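Local coordinates for 4-amino-4-deoxy-L-arabinose transferase or related glycosyltransferases of PMT family (Cupriavidus metallidurans, PDB 5EZM), which probably transfers aminoarabinose onto lipid A in the cell membrane, as a zinc-binding glycosyltransferase of the GT-C fold, at residues M488-H491 and T492-F495. Residues are numbered along the deposited sequence; the frame is centred on the assembly and turned at random.
Sequences MLDH and TLPF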
ATOM      1  N   MET A 488     -17.109 -15.712  -8.507  1.00 68.39           N
ATOM      2  CA  MET A 488     -15.994 -15.604  -7.572  1.00 68.55           C
ATOM      3  C   MET A 488     -14.840 -14.918  -8.283  1.00 68.41           C
ATOM      4  O   MET A 488     -14.326 -15.441  -9.277  1.00 69.90           O
ATOM      5  CB  MET A 488     -15.564 -16.976  -7.046  1.00 67.39           C
ATOM      6  CG  MET A 488     -14.173 -16.985  -6.425  1.00 65.53           C
ATOM      7  SD  MET A 488     -13.824 -18.450  -5.430  1.00 67.08           S
ATOM      8  CE  MET A 488     -14.648 -18.036  -3.894  1.00 69.09           C
ATOM      9  N   LEU A 489     -14.445 -13.752  -7.783  1.00 65.39           N
ATOM     10  CA  LEU A 489     -13.303 -13.019  -8.319  1.00 60.40           C
ATOM     11  C   LEU A 489     -12.104 -13.374  -7.450  1.00 59.99           C
ATOM     12  O   LEU A 489     -11.790 -12.685  -6.479  1.00 64.67           O
ATOM     13  CB  LEU A 489     -13.566 -11.517  -8.342  1.00 58.17           C
ATOM     14  CG  LEU A 489     -12.435 -10.648  -8.901  1.00 52.74           C
ATOM     15  CD1 LEU A 489     -11.940 -11.197 -10.232  1.00 46.76           C
ATOM     16  CD2 LEU A 489     -12.887  -9.197  -9.046  1.00 55.50           C
ATOM     17  N   ASP A 490     -11.443 -14.474  -7.795  1.00 56.79           N
ATOM     18  CA  ASP A 490     -10.239 -14.875  -7.083  1.00 56.43           C
ATOM     19  C   ASP A 490      -9.104 -13.926  -7.447  1.00 56.83           C
ATOM     20  O   ASP A 490      -8.752 -13.791  -8.623  1.00 56.53           O
ATOM     21  CB  ASP A 490      -9.873 -16.316  -7.424  1.00 54.03           C
ATOM     22  CG  ASP A 490      -9.015 -16.962  -6.360  1.00 56.94           C
ATOM     23  OD1 ASP A 490      -9.240 -18.152  -6.067  1.00 59.45           O
ATOM     24  OD2 ASP A 490      -8.122 -16.281  -5.808  1.00 58.88           O
ATOM     25  N   HIS A 491      -8.535 -13.263  -6.444  1.00 58.58           N
ATOM     26  CA  HIS A 491      -7.547 -12.226  -6.702  1.00 60.91           C
ATOM     27  C   HIS A 491      -6.110 -12.731  -6.695  1.00 62.19           C
ATOM     28  O   HIS A 491      -5.222 -12.019  -7.176  1.00 63.33           O
ATOM     29  CB  HIS A 491      -7.683 -11.103  -5.675  1.00 62.60           C
ATOM     30  CG  HIS A 491      -8.947 -10.311  -5.806  1.00 62.06           C
ATOM     31  ND1 HIS A 491      -9.129  -9.358  -6.785  1.00 61.40           N
ATOM     32  CD2 HIS A 491     -10.086 -10.323  -5.075  1.00 62.31           C
ATOM     33  CE1 HIS A 491     -10.326  -8.816  -6.651  1.00 62.38           C
ATOM     34  NE2 HIS A 491     -10.927  -9.383  -5.619  1.00 63.41           N
ATOM     35  N   THR A 492      -5.853 -13.925  -6.172  1.00 61.00           N
ATOM     36  CA  THR A 492      -4.488 -14.419  -6.044  1.00 59.60           C
ATOM     37  C   THR A 492      -4.209 -15.667  -6.862  1.00 59.19           C
ATOM     38  O   THR A 492      -3.102 -15.813  -7.388  1.00 59.77           O
ATOM     39  CB  THR A 492      -4.166 -14.703  -4.574  1.00 62.21           C
ATOM     40  OG1 THR A 492      -5.118 -15.636  -4.050  1.00 63.85           O
ATOM     41  CG2 THR A 492      -4.220 -13.418  -3.764  1.00 63.80           C
ATOM     42  N   LEU A 493      -5.176 -16.576  -6.981  1.00 59.83           N
ATOM     43  CA  LEU A 493      -4.925 -17.827  -7.695  1.00 59.15           C
ATOM     44  C   LEU A 493      -4.630 -17.631  -9.180  1.00 57.61           C
ATOM     45  O   LEU A 493      -3.709 -18.299  -9.685  1.00 58.69           O
ATOM     46  CB  LEU A 493      -6.105 -18.788  -7.500  1.00 56.87           C
ATOM     47  CG  LEU A 493      -5.941 -20.172  -8.135  1.00 53.23           C
ATOM     48  CD1 LEU A 493      -4.791 -20.919  -7.486  1.00 54.58           C
ATOM     49  CD2 LEU A 493      -7.223 -20.970  -8.026  1.00 51.46           C
ATOM     50  N   PRO A 494      -5.342 -16.777  -9.929  1.00 54.05           N
ATOM     51  CA  PRO A 494      -4.959 -16.588 -11.340  1.00 54.90           C
ATOM     52  C   PRO A 494      -3.532 -16.099 -11.518  1.00 59.78           C
ATOM     53  O   PRO A 494      -2.865 -16.510 -12.476  1.00 65.13           O
ATOM     54  CB  PRO A 494      -5.989 -15.571 -11.858  1.00 52.18           C
ATOM     55  CG  PRO A 494      -6.665 -15.029 -10.655  1.00 50.89           C
ATOM     56  CD  PRO A 494      -6.607 -16.094  -9.621  1.00 51.12           C
ATOM     57  N   PHE A 495      -3.034 -15.244 -10.617  1.00 56.83           N
ATOM     58  CA  PHE A 495      -1.641 -14.816 -10.705  1.00 52.23           C
ATOM     59  C   PHE A 495      -0.699 -16.002 -10.567  1.00 52.48           C
ATOM     60  O   PHE A 495       0.229 -16.167 -11.367  1.00 51.98           O
ATOM     61  CB  PHE A 495      -1.328 -13.771  -9.632  1.00 50.33           C
ATOM     62  CG  PHE A 495       0.130 -13.374  -9.577  1.00 49.50           C
ATOM     63  CD1 PHE A 495       0.633 -12.406 -10.435  1.00 51.30           C
ATOM     64  CD2 PHE A 495       0.994 -13.968  -8.670  1.00 49.50           C
ATOM     65  CE1 PHE A 495       1.974 -12.038 -10.383  1.00 53.59           C
ATOM     66  CE2 PHE A 495       2.335 -13.605  -8.612  1.00 51.13           C
ATOM     67  CZ  PHE A 495       2.826 -12.640  -9.468  1.00 52.54           C
TER
HETATM   68  O   HOH W   1      -4.756 -12.762  -9.509  1.00 41.83           O
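Thr-492 N and Leu-493 N both reach OD2 of Asp-490 from the same face of its carboxylate, the first close to the plane, the second well above it. The ring of His-491 has Leu-489 O over one face, 3.2 Å above the plane and toward the rim; its ND1 is hydrogen-bonded to Tyr-80 OH. Thr-492 N lies 3.3 Å from Asp-490 OD2 on the anti side, 18° out of the plane. Leu-493 N is 3.2 Å from Asp-490 OD2, with a nearly straight N-H...O angle of 172°. Together the two bonds cap the turn that leads into helix 493-497. CG of Asp-490 is anti to the backbone N (chi1 -157°), which turns the carboxylate toward the two amides. Asp-490 OD1 touches Leu-493 CB at 3.5 Å and forms a salt bridge with Arg-565. With an alanine here, both amides would probably lose their acceptor, and Arg-565 the charge it pairs with. CG and CD of Pro-494 lie against the backbone O of Asp-490. The turn is buried within the C-terminal domain, after strand 483-486. The His-491 side chain is about 9 Å from that of the zinc ligand His-270. Asp-490 and Leu-493 touch Val-541 of strand 539-542, while the side chains of His-491 and Phe-495 touch helix 58-72.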